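Local structure of aspartate carbamoyltransferase (Leishmania major, 7K46) at residues A[156-169]-A[233-245]. The protein probably catalyses the transfer of a carbamoyl group from carbamoyl phosphate to aspartate, an early step of pyrimidine biosynthesis. Numbering follows the deposited sequence.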
ATOM      1  N   LEU A 156     -24.985 -23.625   8.341  1.00 19.98           N
ATOM      2  CA  LEU A 156     -26.134 -24.421   8.763  1.00 23.17           C
ATOM      3  C   LEU A 156     -27.004 -24.919   7.615  1.00 28.52           C
ATOM      4  O   LEU A 156     -27.807 -25.837   7.825  1.00 29.25           O
ATOM      5  CB  LEU A 156     -27.014 -23.609   9.719  1.00 23.20           C
ATOM      6  CG  LEU A 156     -26.329 -23.099  10.986  1.00 24.84           C
ATOM      7  CD1 LEU A 156     -27.294 -22.253  11.818  1.00 21.92           C
ATOM      8  CD2 LEU A 156     -25.742 -24.262  11.810  1.00 24.75           C
ATOM      9  N   GLY A 157     -26.886 -24.339   6.422  1.00 24.62           N
ATOM     10  CA  GLY A 157     -27.683 -24.724   5.281  1.00 27.31           C
ATOM     11  C   GLY A 157     -28.876 -23.828   5.014  1.00 28.84           C
ATOM     12  O   GLY A 157     -29.451 -23.899   3.923  1.00 29.82           O
ATOM     13  N   ALA A 158     -29.263 -22.990   5.977  1.00 26.21           N
ATOM     14  CA  ALA A 158     -30.400 -22.089   5.816  1.00 28.86           C
ATOM     15  C   ALA A 158     -30.375 -21.045   6.923  1.00 29.09           C
ATOM     16  O   ALA A 158     -29.826 -21.285   8.006  1.00 23.67           O
ATOM     17  CB  ALA A 158     -31.736 -22.849   5.853  1.00 24.31           C
ATOM     18  N   VAL A 159     -30.981 -19.895   6.642  1.00 25.61           N
ATOM     19  CA  VAL A 159     -31.218 -18.866   7.650  1.00 22.97           C
ATOM     20  C   VAL A 159     -32.663 -18.885   8.122  1.00 26.75           C
ATOM     21  O   VAL A 159     -32.933 -18.735   9.316  1.00 24.28           O
ATOM     22  CB  VAL A 159     -30.835 -17.471   7.110  1.00 21.65           C
ATOM     23  CG1 VAL A 159     -31.048 -16.422   8.189  1.00 22.65           C
ATOM     24  CG2 VAL A 159     -29.388 -17.449   6.642  1.00 22.00           C
ATOM     25  N   ASP A 160     -33.600 -19.045   7.190  1.00 23.48           N
ATOM     26  CA  ASP A 160     -34.975 -19.356   7.551  1.00 23.42           C
ATOM     27  C   ASP A 160     -35.003 -20.441   8.618  1.00 28.60           C
ATOM     28  O   ASP A 160     -34.292 -21.445   8.516  1.00 30.25           O
ATOM     29  CB  ASP A 160     -35.753 -19.829   6.320  1.00 26.99           C
ATOM     30  CG  ASP A 160     -36.005 -18.720   5.319  1.00 30.83           C
ATOM     31  OD1 ASP A 160     -36.093 -17.536   5.725  1.00 26.65           O
ATOM     32  OD2 ASP A 160     -36.144 -19.046   4.121  1.00 27.29           O
ATOM     33  N   GLY A 161     -35.809 -20.218   9.654  1.00 24.58           N
ATOM     34  CA  GLY A 161     -36.061 -21.216  10.669  1.00 28.46           C
ATOM     35  C   GLY A 161     -35.185 -21.156  11.907  1.00 25.83           C
ATOM     36  O   GLY A 161     -35.447 -21.904  12.857  1.00 26.43           O
ATOM     37  N   ILE A 162     -34.170 -20.285  11.954  1.00 25.23           N
ATOM     38  CA  ILE A 162     -33.184 -20.364  13.031  1.00 23.43           C
ATOM     39  C   ILE A 162     -33.684 -19.653  14.281  1.00 25.34           C
ATOM     40  O   ILE A 162     -34.498 -18.722  14.231  1.00 21.49           O
ATOM     41  CB  ILE A 162     -31.815 -19.789  12.610  1.00 23.94           C
ATOM     42  CG1 ILE A 162     -31.902 -18.277  12.370  1.00 24.96           C
ATOM     43  CG2 ILE A 162     -31.230 -20.545  11.418  1.00 22.29           C
ATOM     44  CD1 ILE A 162     -30.523 -17.612  12.164  1.00 21.69           C
ATOM     45  N   ALA A 163     -33.148 -20.089  15.416  1.00 18.24           N
ATOM     46  CA  ALA A 163     -33.120 -19.306  16.643  1.00 21.59           C
ATOM     47  C   ALA A 163     -31.712 -18.758  16.825  1.00 23.35           C
ATOM     48  O   ALA A 163     -30.737 -19.517  16.780  1.00 21.76           O
ATOM     49  CB  ALA A 163     -33.514 -20.150  17.857  1.00 22.69           C
ATOM     50  N   ILE A 164     -31.606 -17.454  17.043  1.00 18.18           N
ATOM     51  CA  ILE A 164     -30.317 -16.777  17.135  1.00 20.16           C
ATOM     52  C   ILE A 164     -30.313 -15.910  18.383  1.00 20.53           C
ATOM     53  O   ILE A 164     -31.313 -15.257  18.695  1.00 20.27           O
ATOM     54  CB  ILE A 164     -30.023 -15.936  15.873  1.00 17.86           C
ATOM     55  CG1 ILE A 164     -28.712 -15.147  16.025  1.00 18.59           C
ATOM     56  CG2 ILE A 164     -31.185 -14.999  15.555  1.00 19.97           C
ATOM     57  CD1 ILE A 164     -28.238 -14.503  14.726  1.00 19.96           C
ATOM     58  N   ALA A 165     -29.196 -15.917  19.107  1.00 18.52           N
ATOM     59  CA  ALA A 165     -28.999 -15.029  20.245  1.00 17.63           C
ATOM     60  C   ALA A 165     -28.040 -13.922  19.839  1.00 18.97           C
ATOM     61  O   ALA A 165     -26.957 -14.201  19.314  1.00 19.50           O
ATOM     62  CB  ALA A 165     -28.447 -15.784  21.459  1.00 19.54           C
ATOM     63  N   LEU A 166     -28.459 -12.673  20.033  1.00 19.47           N
ATOM     64  CA  LEU A 166     -27.594 -11.511  19.856  1.00 16.83           C
ATOM     65  C   LEU A 166     -27.145 -11.103  21.252  1.00 20.68           C
ATOM     66  O   LEU A 166     -27.982 -10.842  22.122  1.00 18.93           O
ATOM     67  CB  LEU A 166     -28.324 -10.368  19.139  1.00 18.63           C
ATOM     68  CG  LEU A 166     -29.014 -10.751  17.826  1.00 17.88           C
ATOM     69  CD1 LEU A 166     -29.872  -9.613  17.289  1.00 18.63           C
ATOM     70  CD2 LEU A 166     -28.010 -11.220  16.748  1.00 18.14           C
ATOM     71  N   ILE A 167     -25.835 -11.106  21.483  1.00 16.94           N
ATOM     72  CA  ILE A 167     -25.279 -11.073  22.831  1.00 18.45           C
ATOM     73  C   ILE A 167     -24.301  -9.915  22.926  1.00 22.37           C
ATOM     74  O   ILE A 167     -23.314  -9.887  22.183  1.00 19.36           O
ATOM     75  CB  ILE A 167     -24.559 -12.386  23.174  1.00 22.14           C
ATOM     76  CG1 ILE A 167     -25.496 -13.585  22.989  1.00 21.14           C
ATOM     77  CG2 ILE A 167     -23.956 -12.326  24.596  1.00 23.25           C
ATOM     78  CD1 ILE A 167     -24.742 -14.888  22.824  1.00 17.65           C
ATOM     79  N   GLY A 168     -24.542  -8.994  23.856  1.00 21.03           N
ATOM     80  CA  GLY A 168     -23.569  -7.937  24.112  1.00 21.11           C
ATOM     81  C   GLY A 168     -24.251  -6.667  24.600  1.00 26.30           C
ATOM     82  O   GLY A 168     -25.315  -6.717  25.213  1.00 21.77           O
ATOM     83  N   ASP A 169     -23.593  -5.537  24.328  1.00 22.07           N
ATOM     84  CA  ASP A 169     -24.179  -4.217  24.561  1.00 26.65           C
ATOM     85  C   ASP A 169     -25.150  -3.952  23.419  1.00 27.43           C
ATOM     86  O   ASP A 169     -24.785  -3.393  22.381  1.00 23.66           O
ATOM     87  CB  ASP A 169     -23.092  -3.148  24.636  1.00 29.31           C
ATOM     88  CG  ASP A 169     -23.634  -1.764  24.965  1.00 32.72           C
ATOM     89  OD1 ASP A 169     -24.839  -1.503  24.768  1.00 24.83           O
ATOM     90  OD2 ASP A 169     -22.838  -0.916  25.429  1.00 32.15           O
ATOM     91  N   ALA A 233     -29.251 -24.203  24.655  1.00 22.87           N
ATOM     92  CA  ALA A 233     -29.707 -25.443  24.027  1.00 23.26           C
ATOM     93  C   ALA A 233     -30.675 -25.183  22.884  1.00 29.34           C
ATOM     94  O   ALA A 233     -30.785 -26.007  21.967  1.00 26.09           O
ATOM     95  CB  ALA A 233     -30.365 -26.347  25.071  1.00 28.07           C
ATOM     96  N   ASP A 234     -31.383 -24.054  22.917  1.00 25.13           N
ATOM     97  CA  ASP A 234     -32.399 -23.745  21.921  1.00 24.80           C
ATOM     98  C   ASP A 234     -31.841 -23.031  20.692  1.00 24.88           C
ATOM     99  O   ASP A 234     -32.530 -22.960  19.667  1.00 26.04           O
ATOM    100  CB  ASP A 234     -33.501 -22.888  22.560  1.00 24.24           C
ATOM    101  CG  ASP A 234     -34.749 -22.785  21.689  1.00 33.10           C
ATOM    102  OD1 ASP A 234     -35.204 -23.828  21.172  1.00 30.90           O
ATOM    103  OD2 ASP A 234     -35.285 -21.665  21.542  1.00 28.87           O
ATOM    104  N   CYS A 235     -30.611 -22.533  20.749  1.00 22.03           N
ATOM    105  CA  CYS A 235     -30.103 -21.654  19.700  1.00 24.94           C
ATOM    106  C   CYS A 235     -29.361 -22.414  18.606  1.00 23.51           C
ATOM    107  O   CYS A 235     -28.588 -23.339  18.872  1.00 24.20           O
ATOM    108  CB  CYS A 235     -29.181 -20.588  20.292  1.00 21.63           C
ATOM    109  SG  CYS A 235     -30.083 -19.272  21.144  1.00 23.44           S
ATOM    110  N   ASP A 236     -29.596 -21.992  17.369  1.00 22.38           N
ATOM    111  CA  ASP A 236     -28.804 -22.414  16.224  1.00 20.02           C
ATOM    112  C   ASP A 236     -27.600 -21.516  15.992  1.00 22.27           C
ATOM    113  O   ASP A 236     -26.610 -21.961  15.395  1.00 21.04           O
ATOM    114  CB  ASP A 236     -29.691 -22.433  14.984  1.00 23.83           C
ATOM    115  CG  ASP A 236     -30.919 -23.292  15.188  1.00 28.47           C
ATOM    116  OD1 ASP A 236     -30.750 -24.510  15.428  1.00 27.88           O
ATOM    117  OD2 ASP A 236     -32.042 -22.741  15.157  1.00 22.35           O
ATOM    118  N   VAL A 237     -27.665 -20.271  16.456  1.00 20.80           N
ATOM    119  CA  VAL A 237     -26.571 -19.308  16.339  1.00 21.16           C
ATOM    120  C   VAL A 237     -26.447 -18.564  17.663  1.00 19.16           C
ATOM    121  O   VAL A 237     -27.435 -18.020  18.169  1.00 17.99           O
ATOM    122  CB  VAL A 237     -26.806 -18.304  15.189  1.00 17.58           C
ATOM    123  CG1 VAL A 237     -25.658 -17.270  15.122  1.00 18.34           C
ATOM    124  CG2 VAL A 237     -26.953 -19.038  13.860  1.00 21.33           C
ATOM    125  N   LEU A 238     -25.238 -18.549  18.227  1.00 16.61           N
ATOM    126  CA  LEU A 238     -24.867 -17.620  19.292  1.00 16.54           C
ATOM    127  C   LEU A 238     -23.977 -16.557  18.662  1.00 19.08           C
ATOM    128  O   LEU A 238     -22.843 -16.849  18.277  1.00 20.16           O
ATOM    129  CB  LEU A 238     -24.125 -18.330  20.420  1.00 20.26           C
ATOM    130  CG  LEU A 238     -24.875 -19.440  21.147  1.00 20.84           C
ATOM    131  CD1 LEU A 238     -23.985 -20.056  22.234  1.00 17.50           C
ATOM    132  CD2 LEU A 238     -26.175 -18.870  21.740  1.00 18.34           C
ATOM    133  N   TYR A 239     -24.487 -15.333  18.557  1.00 17.91           N
ATOM    134  CA  TYR A 239     -23.775 -14.233  17.901  1.00 17.22           C
ATOM    135  C   TYR A 239     -23.306 -13.285  19.000  1.00 19.40           C
ATOM    136  O   TYR A 239     -24.102 -12.529  19.564  1.00 18.54           O
ATOM    137  CB  TYR A 239     -24.668 -13.541  16.867  1.00 16.63           C
ATOM    138  CG  TYR A 239     -23.980 -12.495  15.991  1.00 18.04           C
ATOM    139  CD1 TYR A 239     -23.773 -11.199  16.451  1.00 17.06           C
ATOM    140  CD2 TYR A 239     -23.571 -12.802  14.700  1.00 16.36           C
ATOM    141  CE1 TYR A 239     -23.156 -10.238  15.657  1.00 18.29           C
ATOM    142  CE2 TYR A 239     -22.941 -11.846  13.895  1.00 17.48           C
ATOM    143  CZ  TYR A 239     -22.744 -10.571  14.376  1.00 18.16           C
ATOM    144  OH  TYR A 239     -22.143  -9.630  13.586  1.00 19.44           O
ATOM    145  N   ALA A 240     -22.014 -13.336  19.307  1.00 20.28           N
ATOM    146  CA  ALA A 240     -21.427 -12.560  20.388  1.00 16.93           C
ATOM    147  C   ALA A 240     -20.796 -11.273  19.864  1.00 23.23           C
ATOM    148  O   ALA A 240     -20.331 -11.199  18.722  1.00 19.31           O
ATOM    149  CB  ALA A 240     -20.371 -13.386  21.128  1.00 21.53           C
ATOM    150  N   THR A 241     -20.773 -10.252  20.720  1.00 22.17           N
ATOM    151  CA  THR A 241     -20.129  -8.988  20.392  1.00 19.57           C
ATOM    152  C   THR A 241     -19.358  -8.499  21.611  1.00 22.52           C
ATOM    153  O   THR A 241     -19.577  -8.949  22.740  1.00 23.17           O
ATOM    154  CB  THR A 241     -21.137  -7.904  19.951  1.00 25.22           C
ATOM    155  OG1 THR A 241     -22.062  -7.651  21.016  1.00 23.22           O
ATOM    156  CG2 THR A 241     -21.904  -8.335  18.698  1.00 24.09           C
ATOM    157  N   ARG A 242     -18.475  -7.541  21.359  1.00 26.12           N
ATOM    158  CA  ARG A 242     -17.559  -7.014  22.363  1.00 30.32           C
ATOM    159  C   ARG A 242     -18.238  -5.947  23.220  1.00 35.18           C
ATOM    160  O   ARG A 242     -18.846  -5.013  22.687  1.00 34.73           O
ATOM    161  CB  ARG A 242     -16.343  -6.419  21.650  1.00 29.47           C
ATOM    162  CG  ARG A 242     -15.085  -6.357  22.472  1.00 39.75           C
ATOM    163  CD  ARG A 242     -14.004  -5.584  21.736  1.00 42.10           C
ATOM    164  NE  ARG A 242     -14.165  -4.151  21.923  1.00 55.38           N
ATOM    165  CZ  ARG A 242     -13.158  -3.301  22.059  1.00 64.12           C
ATOM    166  NH1 ARG A 242     -11.899  -3.708  22.008  1.00 64.81           N
ATOM    167  NH2 ARG A 242     -13.419  -2.013  22.270  1.00 72.28           N
ATOM    168  N   LEU A 243     -18.116  -6.077  24.546  1.00 36.21           N
ATOM    169  CA  LEU A 243     -18.572  -5.060  25.495  1.00 44.86           C
ATOM    170  C   LEU A 243     -17.452  -4.058  25.765  1.00 47.50           C
ATOM    171  O   LEU A 243     -16.423  -4.420  26.346  1.00 50.57           O
ATOM    172  CB  LEU A 243     -18.997  -5.695  26.819  1.00 45.86           C
ATOM    173  CG  LEU A 243     -20.392  -6.251  27.083  1.00 47.79           C
ATOM    174  CD1 LEU A 243     -21.423  -5.139  27.145  1.00 44.02           C
ATOM    175  CD2 LEU A 243     -20.748  -7.280  26.028  1.00 45.57           C
ATOM    176  N   GLN A 244     -17.657  -2.803  25.378  1.00 45.16           N
ATOM    177  CA  GLN A 244     -16.707  -1.736  25.670  1.00 60.54           C
ATOM    178  C   GLN A 244     -17.234  -0.867  26.807  1.00 60.92           C
ATOM    179  O   GLN A 244     -18.438  -0.606  26.894  1.00 68.77           O
ATOM    180  CB  GLN A 244     -16.450  -0.879  24.428  1.00 59.13           C
ATOM    181  N   LYS A 245     -16.333  -0.428  27.685  1.00 66.10           N
ATOM    182  CA  LYS A 245     -16.719   0.472  28.777  1.00 71.39           C
ATOM    183  C   LYS A 245     -17.257   1.795  28.234  1.00 71.37           C
ATOM    184  O   LYS A 245     -16.652   2.851  28.426  1.00 75.85           O
ATOM    185  CB  LYS A 245     -15.540   0.738  29.718  1.00 71.98           C
ATOM    186  CG  LYS A 245     -15.146  -0.444  30.588  1.00 69.88           C
ATOM    187  CD  LYS A 245     -14.016  -0.080  31.542  1.00 66.12           C
ATOM    188  CE  LYS A 245     -14.527   0.649  32.771  1.00 65.41           C
ATOM    189  NZ  LYS A 245     -14.599  -0.252  33.953  1.00 55.97           N
TER
HETATM  190  O   HOH W   1     -21.431  -5.482  22.517  1.00 30.24           O
HETATM  191  O   HOH W   2     -23.747  -5.219  20.335  1.00 35.24           O
HETATM  192  O   HOH W   3     -20.277  -1.257  24.291  1.00 50.62           O
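The backbone of Ala163 is held by both the backbone N and the carboxylate of Asp236 where two parallel strands, 163-167 and 237-240, begin to pair. Asp236 OD2 takes the Ala163 N-H through its anti lone pair at 2.9 Å, almost straight (171°); with chi1 -55° the carboxylate lies beside its own backbone N, from where OD2 meets this N-H. Its other oxygen, OD1, forms a salt bridge with Lys280. Ala163 O is gripped twice, by Asp236 N at 2.8 Å and by Val237 N at 3.2 Å. Beyond this start the ladder runs regularly: Ala165 N to Val237 O, Tyr239 N to Ala165 O, and Ile167 N to Tyr239 O at 3.0 Å. Side chains pair in register, Ile164 lying alongside Val237 (CG1 to CB 3.8 Å), while Ala165 CB on the other face meets Leu238 CD2 and Cys235 SG. The Tyr239 hydroxyl is hydrogen-bonded to Asp148 OD2 of helix 142-156. At the C-terminal end, Thr241 OG1 donates to Ile167 O at 2.8 Å. Thr241 N adds a weak bond to the same oxygen. One water accepts from Asp169 N and donates to Thr241 OG1 and Arg242 O; another bridges Asp169 OD2, which also pairs with Lys172, to Gln244 N. With axes 15° apart and 4.7 Å at closest approach, these are the central strand 163-167 and its neighbour 237-240 in the five-stranded parallel alpha/beta sheet, in 3-2-1-4-5 order, of the aspartate/ornithine-binding domain of carbamoyltransferases.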